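Peptidase (Yersinia bercovieri, PDB 5NYW) is of unknown function but, as Anbu, an ancestral proteasome beta-subunit of the Ntn-hydrolase clan, probably forms part of a multimeric peptidase. Local coordinates at residues Q119-G124 / D201-E206; R7-L12 / S163-L168. One frame throughout, in Å; residues are numbered along the deposited sequence.

Interaction 1 (Q119-G124 / D201-E206)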
ATOM      1  N   GLN L 119      26.519  10.512 -35.632  1.00 67.42           N
ATOM      2  CA  GLN L 119      26.710  11.951 -35.585  1.00 64.47           C
ATOM      3  C   GLN L 119      25.452  12.651 -36.057  1.00 67.01           C
ATOM      4  O   GLN L 119      24.853  12.256 -37.062  1.00 70.14           O
ATOM      5  CB  GLN L 119      27.898  12.359 -36.455  1.00 57.37           C
ATOM      6  CG  GLN L 119      28.362  13.778 -36.254  1.00 71.70           C
ATOM      7  CD  GLN L 119      29.572  14.117 -37.107  1.00 75.24           C
ATOM      8  OE1 GLN L 119      29.848  13.440 -38.099  1.00 75.91           O
ATOM      9  NE2 GLN L 119      30.322  15.147 -36.705  1.00 63.95           N
ATOM     10  N   ILE L 120      25.050  13.670 -35.303  1.00 65.21           N
ATOM     11  CA  ILE L 120      24.009  14.611 -35.722  1.00 63.48           C
ATOM     12  C   ILE L 120      24.691  15.950 -35.983  1.00 71.57           C
ATOM     13  O   ILE L 120      25.446  16.430 -35.134  1.00 72.88           O
ATOM     14  CB  ILE L 120      22.934  14.762 -34.654  1.00 60.41           C
ATOM     15  CG1 ILE L 120      22.176  13.446 -34.483  1.00 56.02           C
ATOM     16  CG2 ILE L 120      21.979  15.875 -35.020  1.00 71.53           C
ATOM     17  CD1 ILE L 120      21.242  13.450 -33.313  1.00 56.80           C
ATOM     18  N   LYS L 121      24.434  16.557 -37.139  1.00 66.94           N
ATOM     19  CA  LYS L 121      25.196  17.748 -37.525  1.00 72.11           C
ATOM     20  C   LYS L 121      25.141  18.834 -36.467  1.00 74.35           C
ATOM     21  O   LYS L 121      24.084  19.155 -35.944  1.00 70.33           O
ATOM     22  CB  LYS L 121      24.742  18.299 -38.881  1.00 70.83           C
ATOM     23  CG  LYS L 121      25.750  19.299 -39.462  1.00 75.36           C
ATOM     24  CD  LYS L 121      25.396  19.757 -40.877  1.00 93.71           C
ATOM     25  CE  LYS L 121      26.492  20.654 -41.462  1.00 99.65           C
ATOM     26  NZ  LYS L 121      26.236  21.058 -42.883  1.00102.42           N
ATOM     27  N   GLY L 122      26.309  19.383 -36.153  1.00 77.14           N
ATOM     28  CA  GLY L 122      26.434  20.364 -35.100  1.00 76.61           C
ATOM     29  C   GLY L 122      27.116  19.798 -33.872  1.00 86.23           C
ATOM     30  O   GLY L 122      27.342  20.509 -32.891  1.00 92.89           O
ATOM     31  N   GLU L 123      27.407  18.505 -33.898  1.00 80.47           N
ATOM     32  CA  GLU L 123      28.095  17.879 -32.775  1.00 77.64           C
ATOM     33  C   GLU L 123      29.102  16.850 -33.314  1.00 74.27           C
ATOM     34  O   GLU L 123      29.053  16.477 -34.492  1.00 65.69           O
ATOM     35  CB  GLU L 123      27.092  17.245 -31.800  1.00 70.10           C
ATOM     36  CG  GLU L 123      26.458  15.955 -32.283  1.00 79.37           C
ATOM     37  CD  GLU L 123      25.526  15.313 -31.255  1.00 85.13           C
ATOM     38  OE1 GLU L 123      24.941  14.265 -31.599  1.00 83.91           O
ATOM     39  OE2 GLU L 123      25.396  15.827 -30.113  1.00 82.04           O
ATOM     40  N   GLY L 124      30.008  16.392 -32.459  1.00 69.74           N
ATOM     41  CA  GLY L 124      30.982  15.393 -32.855  1.00 59.54           C
ATOM     42  C   GLY L 124      30.399  13.993 -32.769  1.00 60.66           C
ATOM     43  O   GLY L 124      29.197  13.804 -32.639  1.00 60.21           O
ATOM     44  N   ASP L 201      32.179  13.816 -39.784  1.00 69.44           N
ATOM     45  CA  ASP L 201      31.577  14.900 -40.561  1.00 68.32           C
ATOM     46  C   ASP L 201      31.163  14.499 -41.985  1.00 67.39           C
ATOM     47  O   ASP L 201      30.825  15.358 -42.791  1.00 70.16           O
ATOM     48  CB  ASP L 201      32.502  16.124 -40.626  1.00 70.13           C
ATOM     49  CG  ASP L 201      32.686  16.797 -39.275  1.00 67.81           C
ATOM     50  OD1 ASP L 201      31.737  16.776 -38.468  1.00 66.74           O
ATOM     51  OD2 ASP L 201      33.742  17.437 -39.055  1.00 70.97           O
ATOM     52  N   SER L 202      31.175  13.209 -42.298  1.00 64.78           N
ATOM     53  CA  SER L 202      30.799  12.770 -43.639  1.00 66.11           C
ATOM     54  C   SER L 202      29.289  12.640 -43.809  1.00 67.55           C
ATOM     55  O   SER L 202      28.767  12.861 -44.898  1.00 74.94           O
ATOM     56  CB  SER L 202      31.434  11.420 -43.974  1.00 71.23           C
ATOM     57  OG  SER L 202      30.770  10.372 -43.287  1.00 74.25           O
ATOM     58  N   PHE L 203      28.605  12.243 -42.736  1.00 70.91           N
ATOM     59  CA  PHE L 203      27.172  11.944 -42.774  1.00 77.55           C
ATOM     60  C   PHE L 203      26.860  11.002 -43.913  1.00 84.01           C
ATOM     61  O   PHE L 203      25.871  11.160 -44.638  1.00 81.40           O
ATOM     62  CB  PHE L 203      26.333  13.219 -42.834  1.00 71.85           C
ATOM     63  CG  PHE L 203      26.535  14.100 -41.642  1.00 73.71           C
ATOM     64  CD1 PHE L 203      25.999  13.737 -40.412  1.00 61.93           C
ATOM     65  CD2 PHE L 203      27.281  15.265 -41.732  1.00 66.17           C
ATOM     66  CE1 PHE L 203      26.187  14.535 -39.301  1.00 60.60           C
ATOM     67  CE2 PHE L 203      27.481  16.055 -40.620  1.00 62.05           C
ATOM     68  CZ  PHE L 203      26.939  15.685 -39.405  1.00 59.30           C
ATOM     69  N   SER L 204      27.738  10.016 -44.053  1.00 84.69           N
ATOM     70  CA  SER L 204      27.623   9.048 -45.121  1.00 82.62           C
ATOM     71  C   SER L 204      27.440   7.628 -44.603  1.00 76.21           C
ATOM     72  O   SER L 204      28.008   7.244 -43.580  1.00 82.11           O
ATOM     73  CB  SER L 204      28.865   9.116 -46.006  1.00 78.84           C
ATOM     74  OG  SER L 204      28.952   7.978 -46.835  1.00 87.41           O
ATOM     75  N   THR L 205      26.607   6.869 -45.307  1.00 69.21           N
ATOM     76  CA  THR L 205      26.439   5.440 -45.071  1.00 72.48           C
ATOM     77  C   THR L 205      26.981   4.671 -46.279  1.00 74.94           C
ATOM     78  O   THR L 205      26.557   3.548 -46.571  1.00 72.57           O
ATOM     79  CB  THR L 205      24.983   5.063 -44.814  1.00 74.09           C
ATOM     80  OG1 THR L 205      24.175   5.526 -45.904  1.00 85.63           O
ATOM     81  CG2 THR L 205      24.501   5.708 -43.520  1.00 72.92           C
ATOM     82  N   GLU L 206      27.890   5.315 -47.000  1.00 76.65           N
ATOM     83  CA  GLU L 206      28.444   4.753 -48.215  1.00 79.50           C
ATOM     84  C   GLU L 206      29.300   3.537 -47.876  1.00 85.01           C
ATOM     85  O   GLU L 206      29.327   2.554 -48.613  1.00 88.81           O
ATOM     86  CB  GLU L 206      29.273   5.810 -48.963  1.00 90.88           C
ATOM     87  CG  GLU L 206      29.834   5.347 -50.298  1.00 98.11           C
ATOM     88  CD  GLU L 206      28.749   5.083 -51.336  1.00107.51           C
ATOM     89  OE1 GLU L 206      27.610   5.592 -51.176  1.00104.42           O
ATOM     90  OE2 GLU L 206      29.033   4.339 -52.299  1.00113.14           O
TER

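Interaction 2 (R7-L12 / S163-L168)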
ATOM      1  N   ARG L   7      34.475   4.256 -31.047  1.00 62.59           N
ATOM      2  CA  ARG L   7      34.523   5.700 -31.263  1.00 61.74           C
ATOM      3  C   ARG L   7      35.948   6.230 -31.197  1.00 64.06           C
ATOM      4  O   ARG L   7      36.553   6.258 -30.125  1.00 68.13           O
ATOM      5  CB  ARG L   7      33.655   6.434 -30.243  1.00 58.98           C
ATOM      6  CG  ARG L   7      33.713   7.951 -30.334  1.00 46.45           C
ATOM      7  CD  ARG L   7      32.924   8.568 -29.191  1.00 48.58           C
ATOM      8  NE  ARG L   7      33.092  10.020 -29.087  1.00 60.86           N
ATOM      9  CZ  ARG L   7      33.960  10.625 -28.280  1.00 65.11           C
ATOM     10  NH1 ARG L   7      34.023  11.944 -28.264  1.00 59.18           N
ATOM     11  NH2 ARG L   7      34.754   9.916 -27.482  1.00 63.72           N
ATOM     12  N   LEU L   8      36.453   6.695 -32.336  1.00 62.50           N
ATOM     13  CA  LEU L   8      37.824   7.174 -32.461  1.00 60.02           C
ATOM     14  C   LEU L   8      37.811   8.648 -32.800  1.00 58.35           C
ATOM     15  O   LEU L   8      36.744   9.212 -33.022  1.00 64.08           O
ATOM     16  CB  LEU L   8      38.571   6.403 -33.540  1.00 59.98           C
ATOM     17  CG  LEU L   8      38.299   4.906 -33.514  1.00 70.05           C
ATOM     18  CD1 LEU L   8      38.391   4.368 -34.918  1.00 70.80           C
ATOM     19  CD2 LEU L   8      39.271   4.211 -32.572  1.00 59.98           C
ATOM     20  N   SER L   9      38.985   9.273 -32.816  1.00 55.12           N
ATOM     21  CA  SER L   9      39.077  10.698 -33.118  1.00 64.58           C
ATOM     22  C   SER L   9      38.598  11.034 -34.533  1.00 61.71           C
ATOM     23  O   SER L   9      38.025  12.105 -34.762  1.00 63.96           O
ATOM     24  CB  SER L   9      40.508  11.198 -32.905  1.00 61.74           C
ATOM     25  OG  SER L   9      41.432  10.454 -33.668  1.00 65.65           O
ATOM     26  N   SER L  10      38.850  10.129 -35.476  1.00 53.69           N
ATOM     27  CA  SER L  10      38.537  10.371 -36.887  1.00 58.23           C
ATOM     28  C   SER L  10      37.195   9.800 -37.371  1.00 60.58           C
ATOM     29  O   SER L  10      36.798  10.042 -38.509  1.00 64.36           O
ATOM     30  CB  SER L  10      39.676   9.825 -37.761  1.00 58.38           C
ATOM     31  OG  SER L  10      40.043   8.513 -37.379  1.00 63.38           O
ATOM     32  N   GLY L  11      36.508   9.036 -36.527  1.00 64.10           N
ATOM     33  CA  GLY L  11      35.237   8.430 -36.903  1.00 71.55           C
ATOM     34  C   GLY L  11      34.788   7.245 -36.053  1.00 66.92           C
ATOM     35  O   GLY L  11      35.373   6.947 -35.008  1.00 58.12           O
ATOM     36  N   LEU L  12      33.773   6.537 -36.535  1.00 63.30           N
ATOM     37  CA  LEU L  12      33.239   5.373 -35.840  1.00 55.96           C
ATOM     38  C   LEU L  12      33.365   4.109 -36.684  1.00 59.32           C
ATOM     39  O   LEU L  12      33.266   4.159 -37.913  1.00 54.81           O
ATOM     40  CB  LEU L  12      31.773   5.595 -35.469  1.00 54.33           C
ATOM     41  CG  LEU L  12      31.372   6.560 -34.360  1.00 51.84           C
ATOM     42  CD1 LEU L  12      30.245   7.402 -34.830  1.00 59.31           C
ATOM     43  CD2 LEU L  12      30.888   5.719 -33.208  1.00 48.97           C
ATOM     44  N   SER L 163      43.044   2.147 -29.498  1.00 73.04           N
ATOM     45  CA  SER L 163      43.045   3.326 -28.634  1.00 58.75           C
ATOM     46  C   SER L 163      42.276   4.409 -29.376  1.00 56.49           C
ATOM     47  O   SER L 163      41.998   4.259 -30.572  1.00 53.91           O
ATOM     48  CB  SER L 163      44.465   3.776 -28.288  1.00 64.05           C
ATOM     49  OG  SER L 163      45.197   4.115 -29.451  1.00 81.22           O
ATOM     50  N   TYR L 164      41.944   5.500 -28.692  1.00 55.53           N
ATOM     51  CA  TYR L 164      41.135   6.575 -29.286  1.00 60.74           C
ATOM     52  C   TYR L 164      41.728   7.115 -30.594  1.00 66.07           C
ATOM     53  O   TYR L 164      41.002   7.587 -31.474  1.00 71.23           O
ATOM     54  CB  TYR L 164      40.964   7.711 -28.269  1.00 64.84           C
ATOM     55  CG  TYR L 164      40.073   8.863 -28.691  1.00 63.97           C
ATOM     56  CD1 TYR L 164      38.695   8.699 -28.790  1.00 59.94           C
ATOM     57  CD2 TYR L 164      40.608  10.131 -28.969  1.00 60.66           C
ATOM     58  CE1 TYR L 164      37.869   9.759 -29.159  1.00 59.03           C
ATOM     59  CE2 TYR L 164      39.789  11.192 -29.352  1.00 51.54           C
ATOM     60  CZ  TYR L 164      38.419  11.000 -29.441  1.00 55.33           C
ATOM     61  OH  TYR L 164      37.591  12.043 -29.807  1.00 61.42           O
ATOM     62  N   ASP L 165      43.048   7.025 -30.725  1.00 81.04           N
ATOM     63  CA  ASP L 165      43.742   7.610 -31.874  1.00 80.25           C
ATOM     64  C   ASP L 165      44.025   6.631 -33.012  1.00 68.34           C
ATOM     65  O   ASP L 165      44.622   7.013 -34.009  1.00 82.87           O
ATOM     66  CB  ASP L 165      45.058   8.231 -31.408  1.00 82.63           C
ATOM     67  CG  ASP L 165      44.847   9.481 -30.582  1.00 95.61           C
ATOM     68  OD1 ASP L 165      44.068  10.361 -31.012  1.00 96.60           O
ATOM     69  OD2 ASP L 165      45.449   9.572 -29.493  1.00105.69           O
ATOM     70  N   THR L 166      43.577   5.387 -32.878  1.00 62.98           N
ATOM     71  CA  THR L 166      43.713   4.408 -33.948  1.00 59.00           C
ATOM     72  C   THR L 166      42.953   4.905 -35.165  1.00 61.78           C
ATOM     73  O   THR L 166      41.781   5.247 -35.065  1.00 72.97           O
ATOM     74  CB  THR L 166      43.151   3.004 -33.539  1.00 57.52           C
ATOM     75  OG1 THR L 166      43.857   2.492 -32.404  1.00 56.41           O
ATOM     76  CG2 THR L 166      43.257   1.994 -34.682  1.00 48.77           C
ATOM     77  N   PRO L 167      43.611   4.943 -36.322  1.00 60.92           N
ATOM     78  CA  PRO L 167      42.940   5.324 -37.571  1.00 58.31           C
ATOM     79  C   PRO L 167      41.806   4.353 -37.924  1.00 56.55           C
ATOM     80  O   PRO L 167      41.865   3.191 -37.511  1.00 59.19           O
ATOM     81  CB  PRO L 167      44.065   5.270 -38.614  1.00 56.28           C
ATOM     82  CG  PRO L 167      45.191   4.552 -37.962  1.00 62.41           C
ATOM     83  CD  PRO L 167      45.063   4.786 -36.494  1.00 64.94           C
ATOM     84  N   LEU L 168      40.786   4.829 -38.638  1.00 56.76           N
ATOM     85  CA  LEU L 168      39.605   4.022 -38.946  1.00 60.10           C
ATOM     86  C   LEU L 168      39.874   2.662 -39.587  1.00 71.13           C
ATOM     87  O   LEU L 168      39.251   1.677 -39.194  1.00 78.34           O
ATOM     88  CB  LEU L 168      38.630   4.790 -39.840  1.00 60.88           C
ATOM     89  CG  LEU L 168      37.528   5.593 -39.148  1.00 77.36           C
ATOM     90  CD1 LEU L 168      38.031   6.266 -37.898  1.00 87.67           C
ATOM     91  CD2 LEU L 168      36.914   6.603 -40.103  1.00 83.54           C
TER
HETATM   92  O   HOH W   1      35.680  11.342 -31.340  1.00 54.99           O

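Interaction 1 (Q119-G124 / D201-E206)
Two beta-hairpin loops meet here, one from each sheet of the chain: 119-124 leaves strand 112-120 on its way to strand 126-130, while the loop 201-206 links strands 193-199 and 208-211. Q119 holds them together. Its side chain runs extended, CG anti to the backbone N (chi1 -168°), and delivers a terminal amide that engages D201 twice. OE1 of Q119 takes the backbone N of D201 at 2.9 Å, in the carbonyl plane and on a lone pair, while NE2 reaches OD1 of D201 at 2.8 Å, meeting it from above the carboxylate plane. Both bonds are bent. NE2 of Q119 also donates to the carbonyl O of E123 at 2.9 Å, much straighter (163°) and in the amide plane, and the hydroxyl of Y198 forms a second hydrogen bond with OE1. With both ends engaged, the flip and tilt of the amide are fixed. The bond to E123 spans a type II turn, I120 to E123, whose own E123 N to I120 O bond is weak; G122 takes the positive phi (107°) in it. Packing of two antiparallel sheets face to face is the hallmark of the proteasome-type Ntn-hydrolase fold, and F203, from the 201-206 loop, reaches across to the other hairpin. CZ of F203 lies 3.3 Å from CA of K121, and the carbonyl O of Q119 is in the ring plane at the edge. CG of Q119 touches CE1 of F203 at 3.8 Å, and OE1 of Q119 stands over one ring face, toward its rim. K121 lays CB and CG across the tip.

Interaction 2 (R7-L12 / S163-L168)
One direct hydrogen bond joins the two segments: N of S9 donates to O of Y164 at 3.0 Å, nearly along the C=O axis and fairly straight (154°). The Y164 ring folds back over that bond. With CG anti to the backbone N (chi1 -176°), one ring face lies against the S9 backbone, whose N stands above the ring centre, and CB of S9 touches CE2 of Y164 at 3.6 Å. The phenol OH of Y164 is 2.5 Å from water 1, which in turn donates to O of L8, bridging back to the same loop. R7 runs alongside Y164, pointing the same way, NH2 of R7 coming 3.5 Å from CE1 of Y164; the guanidinium and ring planes are turned 40° apart. NE of R7 is held by the carbonyl of L125.

L8 packs its methyls into the opposing loop: CD2 of L8 sits 3.4 Å from O of S163, and CD1 of L8 meets CD1 of L168 at 3.6 Å. CD1 of L168 also presses against OG of S10 at 3.1 Å, while CD2 of L168 lies alongside G11. Further out, N of L8 donates to O of G11 at 2.9 Å, and a type I turn from S163 to T166 is tied by T166 N to S163 O and by S163 N to the hydroxyl of T166. P167 occupies the N-cap position of helix 168-185. The contact thus seats the hairpin between strands 2-7 and 11-23 on the link between helices 155-161 and 168-185, as in the four-layered alpha-beta-beta-alpha sandwich of Ntn-hydrolases.

From the N terminus, the chain first lays down 7-12, the turn between its first two strands, then 119-124, the end of strand 112-120 in the second sheet and the turn after it. Interaction 2 closes when 163-168 returns to 7-12 after 150 intervening residues; interaction 1 closes later, when 201-206 returns to 119-124 across 76. The segments alternate, so the closures cross. Their centres lie about 14 Å apart and their nearest atoms about 5 Å, so the contacts do not touch. Hydrogen bonds link their surroundings: R7 NE reaches O of L125, and the backbones of S10 and L12 pair with L200 and Y198. Interaction 1 ties sheet to sheet; interaction 2 ties the first sheet to its helices.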